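Local coordinates for protein thermostable monoacylglycerol lipase (Bacillus, PDB 4LHE) that probably hydrolyses monoacylglycerols to free fatty acid and glycerol, as a thermostable lipase of the alpha/beta hydrolase fold, at residues 104-118 with 176-190. Residues are numbered along the deposited sequence; the frame is centred on the assembly and turned at random.
Sequences LYLAEHHPDICGIVP and QTKAKLDRIVCPALI
Strands 115-118 and 188-190 run parallel, 8° apart with axes 5.0 Å from each other, and I116 is bridged to A188. I116 turns both its N-H and its C=O to strand 188-190, bracketing A188: its N donates to P187 O, and its O accepts from L189 N, each at 3.0 Å. V117 CA adds a CH contact to L189 O, an oxygen buried here without a polar partner. V117 and L189 lie side by side, on the side of the sheet where F244 of helix 234-247 touches both. I184 fills the other side. Its CD1 reaches L104 CD2 (3.8 Å), its CG1 packs on A107 CB, and its CG2 meets CD1 of I116. C186 SG sits against I116 CG2 and G115 CA. The two segments belong to neighbouring helix-strand units of the alpha/beta hydrolase sheet. Helix 98-109 starts within the GxSxG pattern of the probable nucleophile elbow, directly after S97. E108 reaches the last turn of helix 164-179 and K180 just after it. Its CG is anti to the carbonyl carbon (chi1 -67°) and the chain is extended, which brings OE2 within 2.6 Å of T177 O. Two oxygens this close suggest that the buried acid is protonated. K180 O, a second acceptor, lies 3.2 Å from E108 OE2. T177 OG1 lies at the edge of the Y105 ring, in plane, 3.6 Å from CD1, and is hydrogen-bonded to L173 O. Q176 OE1 comes 3.4 Å from Y105 OH, its amide plane turned 66° from the ring. A water accepts from V185 N and donates weakly to A107 O.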
loop_
_atom_site.group_PDB
_atom_site.type_symbol
_atom_site.label_atom_id
_atom_site.label_comp_id
_atom_site.label_asym_id
_atom_site.label_seq_id
_atom_site.Cartn_x
_atom_site.Cartn_y
_atom_site.Cartn_z
ATOM N N LEU A 104 -2.881 -4.537 -5.829
ATOM C CA LEU A 104 -3.018 -4.993 -7.205
ATOM C C LEU A 104 -2.646 -6.454 -7.300
ATOM O O LEU A 104 -3.362 -7.240 -7.915
ATOM C CB LEU A 104 -2.118 -4.174 -8.118
ATOM C CG LEU A 104 -2.503 -2.700 -8.201
ATOM C CD1 LEU A 104 -1.320 -1.899 -8.706
ATOM C CD2 LEU A 104 -3.727 -2.494 -9.113
ATOM N N TYR A 105 -1.530 -6.810 -6.665
ATOM C CA TYR A 105 -1.013 -8.179 -6.680
ATOM C C TYR A 105 -2.061 -9.156 -6.187
ATOM O O TYR A 105 -2.325 -10.174 -6.831
ATOM C CB TYR A 105 0.225 -8.264 -5.780
ATOM C CG TYR A 105 0.947 -9.595 -5.796
ATOM C CD1 TYR A 105 2.030 -9.795 -6.636
ATOM C CD2 TYR A 105 0.567 -10.641 -4.956
ATOM C CE1 TYR A 105 2.714 -11.001 -6.655
ATOM C CE2 TYR A 105 1.243 -11.853 -4.972
ATOM C CZ TYR A 105 2.321 -12.019 -5.822
ATOM O OH TYR A 105 3.017 -13.210 -5.858
ATOM N N LEU A 106 -2.663 -8.834 -5.044
ATOM C CA LEU A 106 -3.633 -9.708 -4.403
ATOM C C LEU A 106 -4.893 -9.861 -5.244
ATOM O O LEU A 106 -5.496 -10.939 -5.286
ATOM C CB LEU A 106 -3.985 -9.158 -3.025
ATOM C CG LEU A 106 -4.006 -10.149 -1.874
ATOM C CD1 LEU A 106 -2.593 -10.517 -1.492
ATOM C CD2 LEU A 106 -4.742 -9.543 -0.691
ATOM N N ALA A 107 -5.293 -8.782 -5.913
ATOM C CA ALA A 107 -6.462 -8.829 -6.781
ATOM C C ALA A 107 -6.188 -9.785 -7.956
ATOM O O ALA A 107 -7.077 -10.527 -8.390
ATOM C CB ALA A 107 -6.822 -7.419 -7.277
ATOM N N GLU A 108 -4.948 -9.770 -8.453
ATOM C CA GLU A 108 -4.517 -10.689 -9.512
ATOM C C GLU A 108 -4.596 -12.164 -9.109
ATOM O O GLU A 108 -4.780 -13.041 -9.960
ATOM C CB GLU A 108 -3.086 -10.350 -9.960
ATOM C CG GLU A 108 -2.987 -9.016 -10.662
ATOM C CD GLU A 108 -1.582 -8.492 -10.750
ATOM O OE1 GLU A 108 -0.659 -9.174 -10.278
ATOM O OE2 GLU A 108 -1.394 -7.400 -11.311
ATOM N N HIS A 109 -4.450 -12.441 -7.818
ATOM C CA HIS A 109 -4.419 -13.818 -7.342
ATOM C C HIS A 109 -5.742 -14.291 -6.747
ATOM O O HIS A 109 -5.969 -15.500 -6.614
ATOM C CB HIS A 109 -3.281 -14.008 -6.331
ATOM C CG HIS A 109 -1.919 -14.028 -6.948
ATOM N ND1 HIS A 109 -1.430 -12.992 -7.713
ATOM C CD2 HIS A 109 -0.935 -14.961 -6.907
ATOM C CE1 HIS A 109 -0.207 -13.283 -8.121
ATOM N NE2 HIS A 109 0.115 -14.475 -7.645
ATOM N N HIS A 110 -6.610 -13.347 -6.386
ATOM C CA HIS A 110 -7.917 -13.670 -5.810
ATOM C C HIS A 110 -9.051 -12.803 -6.408
ATOM O O HIS A 110 -9.420 -11.778 -5.822
ATOM C CB HIS A 110 -7.930 -13.436 -4.280
ATOM C CG HIS A 110 -6.854 -14.151 -3.512
ATOM N ND1 HIS A 110 -6.985 -15.456 -3.081
ATOM C CD2 HIS A 110 -5.661 -13.717 -3.029
ATOM C CE1 HIS A 110 -5.901 -15.809 -2.407
ATOM N NE2 HIS A 110 -5.082 -14.771 -2.363
ATOM N N PRO A 111 -9.607 -13.183 -7.572
ATOM C CA PRO A 111 -10.773 -12.385 -7.997
ATOM C C PRO A 111 -12.090 -12.570 -7.201
ATOM O O PRO A 111 -13.131 -12.056 -7.617
ATOM C CB PRO A 111 -10.943 -12.753 -9.481
ATOM C CG PRO A 111 -10.032 -13.931 -9.724
ATOM C CD PRO A 111 -8.937 -13.833 -8.713
ATOM N N ASP A 112 -12.059 -13.255 -6.064
ATOM C CA ASP A 112 -13.204 -13.186 -5.158
ATOM C C ASP A 112 -13.249 -11.805 -4.479
ATOM O O ASP A 112 -14.252 -11.416 -3.874
ATOM C CB ASP A 112 -13.164 -14.306 -4.115
ATOM C CG ASP A 112 -11.985 -14.180 -3.167
ATOM O OD1 ASP A 112 -10.958 -14.856 -3.409
ATOM O OD2 ASP A 112 -12.079 -13.407 -2.181
ATOM N N ILE A 113 -12.148 -11.068 -4.584
ATOM C CA ILE A 113 -12.070 -9.713 -4.044
ATOM C C ILE A 113 -13.117 -8.810 -4.706
ATOM O O ILE A 113 -13.195 -8.725 -5.936
ATOM C CB ILE A 113 -10.629 -9.151 -4.186
ATOM C CG1 ILE A 113 -9.705 -9.858 -3.194
ATOM C CG2 ILE A 113 -10.584 -7.656 -3.916
ATOM C CD1 ILE A 113 -8.252 -9.364 -3.230
ATOM N N CYS A 114 -13.941 -8.156 -3.892
ATOM C CA CYS A 114 -15.057 -7.387 -4.433
ATOM C C CYS A 114 -14.659 -5.986 -4.909
ATOM O O CYS A 114 -15.469 -5.294 -5.518
ATOM C CB CYS A 114 -16.197 -7.316 -3.421
ATOM S SG CYS A 114 -17.059 -8.913 -3.179
ATOM N N GLY A 115 -13.420 -5.574 -4.651
ATOM C CA GLY A 115 -12.969 -4.264 -5.117
ATOM C C GLY A 115 -11.631 -3.830 -4.546
ATOM O O GLY A 115 -11.220 -4.307 -3.484
ATOM N N ILE A 116 -10.949 -2.922 -5.246
ATOM C CA ILE A 116 -9.658 -2.425 -4.775
ATOM C C ILE A 116 -9.540 -0.915 -4.803
ATOM O O ILE A 116 -10.102 -0.248 -5.680
ATOM C CB ILE A 116 -8.468 -3.037 -5.547
ATOM C CG1 ILE A 116 -8.607 -2.811 -7.061
ATOM C CG2 ILE A 116 -8.318 -4.527 -5.201
ATOM C CD1 ILE A 116 -7.461 -3.412 -7.850
ATOM N N VAL A 117 -8.805 -0.379 -3.832
ATOM C CA VAL A 117 -8.552 1.060 -3.766
ATOM C C VAL A 117 -7.046 1.363 -3.612
ATOM O O VAL A 117 -6.546 1.658 -2.512
ATOM C CB VAL A 117 -9.394 1.750 -2.641
ATOM C CG1 VAL A 117 -9.253 3.262 -2.734
ATOM C CG2 VAL A 117 -10.867 1.391 -2.791
ATOM N N PRO A 118 -6.298 1.257 -4.720
ATOM C CA PRO A 118 -4.867 1.583 -4.655
ATOM C C PRO A 118 -4.655 3.096 -4.577
ATOM O O PRO A 118 -5.374 3.840 -5.239
ATOM C CB PRO A 118 -4.324 1.032 -5.981
ATOM C CG PRO A 118 -5.524 1.001 -6.911
ATOM C CD PRO A 118 -6.711 0.728 -6.040
ATOM N N GLN A 176 6.319 -8.369 -11.590
ATOM C CA GLN A 176 5.359 -9.462 -11.553
ATOM C C GLN A 176 3.935 -8.902 -11.435
ATOM O O GLN A 176 2.978 -9.543 -11.882
ATOM C CB GLN A 176 5.681 -10.409 -10.379
ATOM C CG GLN A 176 5.355 -11.885 -10.621
ATOM C CD GLN A 176 5.197 -12.691 -9.325
ATOM O OE1 GLN A 176 4.138 -13.283 -9.067
ATOM N NE2 GLN A 176 6.252 -12.725 -8.512
ATOM N N THR A 177 3.796 -7.700 -10.860
ATOM C CA THR A 177 2.470 -7.084 -10.665
ATOM C C THR A 177 1.963 -6.403 -11.931
ATOM O O THR A 177 0.841 -6.644 -12.371
ATOM C CB THR A 177 2.464 -6.043 -9.513
ATOM O OG1 THR A 177 2.841 -6.677 -8.285
ATOM C CG2 THR A 177 1.084 -5.428 -9.351
ATOM N N LYS A 178 2.790 -5.549 -12.513
ATOM C CA LYS A 178 2.424 -4.863 -13.744
ATOM C C LYS A 178 2.126 -5.854 -14.874
ATOM O O LYS A 178 1.172 -5.678 -15.636
ATOM C CB LYS A 178 3.558 -3.938 -14.159
ATOM C CG LYS A 178 3.323 -3.218 -15.466
ATOM C CD LYS A 178 4.589 -2.474 -15.831
ATOM C CE LYS A 178 4.393 -1.549 -17.011
ATOM N NZ LYS A 178 5.430 -0.474 -16.981
ATOM N N ALA A 179 2.939 -6.902 -14.964
ATOM C CA ALA A 179 2.771 -7.925 -15.993
ATOM C C ALA A 179 1.386 -8.560 -15.942
ATOM O O ALA A 179 0.807 -8.912 -16.978
ATOM C CB ALA A 179 3.850 -8.998 -15.854
ATOM N N LYS A 180 0.850 -8.697 -14.733
ATOM C CA LYS A 180 -0.378 -9.445 -14.544
ATOM C C LYS A 180 -1.614 -8.593 -14.267
ATOM O O LYS A 180 -2.576 -9.115 -13.723
ATOM C CB LYS A 180 -0.200 -10.454 -13.408
ATOM C CG LYS A 180 0.860 -11.514 -13.657
ATOM C CD LYS A 180 0.372 -12.544 -14.660
ATOM C CE LYS A 180 1.146 -12.471 -15.977
ATOM N NZ LYS A 180 2.346 -13.361 -15.983
ATOM N N LEU A 181 -1.606 -7.314 -14.650
ATOM C CA LEU A 181 -2.758 -6.424 -14.415
ATOM C C LEU A 181 -4.065 -6.965 -14.996
ATOM O O LEU A 181 -5.130 -6.882 -14.371
ATOM C CB LEU A 181 -2.477 -5.015 -14.952
ATOM C CG LEU A 181 -1.482 -4.215 -14.103
ATOM C CD1 LEU A 181 -1.155 -2.855 -14.693
ATOM C CD2 LEU A 181 -2.016 -4.065 -12.668
ATOM N N ASP A 182 -3.965 -7.543 -16.189
ATOM C CA ASP A 182 -5.099 -8.133 -16.898
ATOM C C ASP A 182 -5.869 -9.182 -16.079
ATOM O O ASP A 182 -7.035 -9.469 -16.367
ATOM C CB ASP A 182 -4.585 -8.756 -18.196
ATOM C CG ASP A 182 -3.420 -9.696 -17.956
ATOM O OD1 ASP A 182 -2.254 -9.226 -17.947
ATOM O OD2 ASP A 182 -3.675 -10.903 -17.757
ATOM N N ARG A 183 -5.222 -9.750 -15.064
ATOM C CA ARG A 183 -5.875 -10.710 -14.166
ATOM C C ARG A 183 -6.923 -10.050 -13.258
ATOM O O ARG A 183 -7.775 -10.733 -12.685
ATOM C CB ARG A 183 -4.836 -11.418 -13.283
ATOM C CG ARG A 183 -3.609 -12.000 -14.021
ATOM C CD ARG A 183 -3.854 -13.411 -14.564
ATOM N NE ARG A 183 -2.614 -14.088 -14.977
ATOM C CZ ARG A 183 -2.164 -14.149 -16.232
ATOM N NH1 ARG A 183 -2.846 -13.570 -17.215
ATOM N NH2 ARG A 183 -1.029 -14.790 -16.512
ATOM N N ILE A 184 -6.845 -8.726 -13.114
ATOM C CA ILE A 184 -7.733 -7.994 -12.211
ATOM C C ILE A 184 -9.061 -7.644 -12.885
ATOM O O ILE A 184 -9.080 -6.920 -13.873
ATOM C CB ILE A 184 -7.074 -6.691 -11.700
ATOM C CG1 ILE A 184 -5.783 -7.000 -10.942
ATOM C CG2 ILE A 184 -8.014 -5.956 -10.778
ATOM C CD1 ILE A 184 -5.019 -5.739 -10.483
ATOM N N VAL A 185 -10.173 -8.138 -12.338
ATOM C CA VAL A 185 -11.481 -7.821 -12.908
ATOM C C VAL A 185 -12.474 -7.129 -11.947
ATOM O O VAL A 185 -13.608 -6.820 -12.346
ATOM C CB VAL A 185 -12.158 -9.083 -13.510
ATOM C CG1 VAL A 185 -11.243 -9.768 -14.518
ATOM C CG2 VAL A 185 -12.563 -10.034 -12.408
ATOM N N CYS A 186 -12.069 -6.882 -10.699
ATOM C CA CYS A 186 -12.995 -6.295 -9.730
ATOM C C CYS A 186 -13.035 -4.784 -9.887
ATOM O O CYS A 186 -12.137 -4.202 -10.509
ATOM C CB CYS A 186 -12.593 -6.683 -8.308
ATOM S SG CYS A 186 -10.988 -6.037 -7.809
ATOM N N PRO A 187 -14.101 -4.136 -9.374
ATOM C CA PRO A 187 -14.169 -2.668 -9.410
ATOM C C PRO A 187 -12.903 -1.995 -8.863
ATOM O O PRO A 187 -12.330 -2.436 -7.865
ATOM C CB PRO A 187 -15.366 -2.360 -8.499
ATOM C CG PRO A 187 -16.283 -3.520 -8.736
ATOM C CD PRO A 187 -15.353 -4.729 -8.855
ATOM N N ALA A 188 -12.468 -0.927 -9.514
ATOM C CA ALA A 188 -11.249 -0.247 -9.082
ATOM C C ALA A 188 -11.471 1.257 -8.886
ATOM O O ALA A 188 -12.100 1.911 -9.714
ATOM C CB ALA A 188 -10.103 -0.523 -10.067
ATOM N N LEU A 189 -10.989 1.783 -7.762
ATOM C CA LEU A 189 -11.018 3.209 -7.473
ATOM C C LEU A 189 -9.562 3.619 -7.261
ATOM O O LEU A 189 -8.910 3.184 -6.306
ATOM C CB LEU A 189 -11.836 3.496 -6.206
ATOM C CG LEU A 189 -11.844 4.942 -5.686
ATOM C CD1 LEU A 189 -12.462 5.852 -6.719
ATOM C CD2 LEU A 189 -12.574 5.091 -4.343
ATOM N N ILE A 190 -9.056 4.451 -8.157
ATOM C CA ILE A 190 -7.621 4.715 -8.235
ATOM C C ILE A 190 -7.323 6.151 -7.835
ATOM O O ILE A 190 -7.635 7.078 -8.588
ATOM C CB ILE A 190 -7.111 4.430 -9.671
ATOM C CG1 ILE A 190 -7.367 2.964 -10.053
ATOM C CG2 ILE A 190 -5.626 4.740 -9.810
ATOM C CD1 ILE A 190 -7.047 2.646 -11.511
HETATM O O HOH W 1 -9.972 -9.156 -9.496
#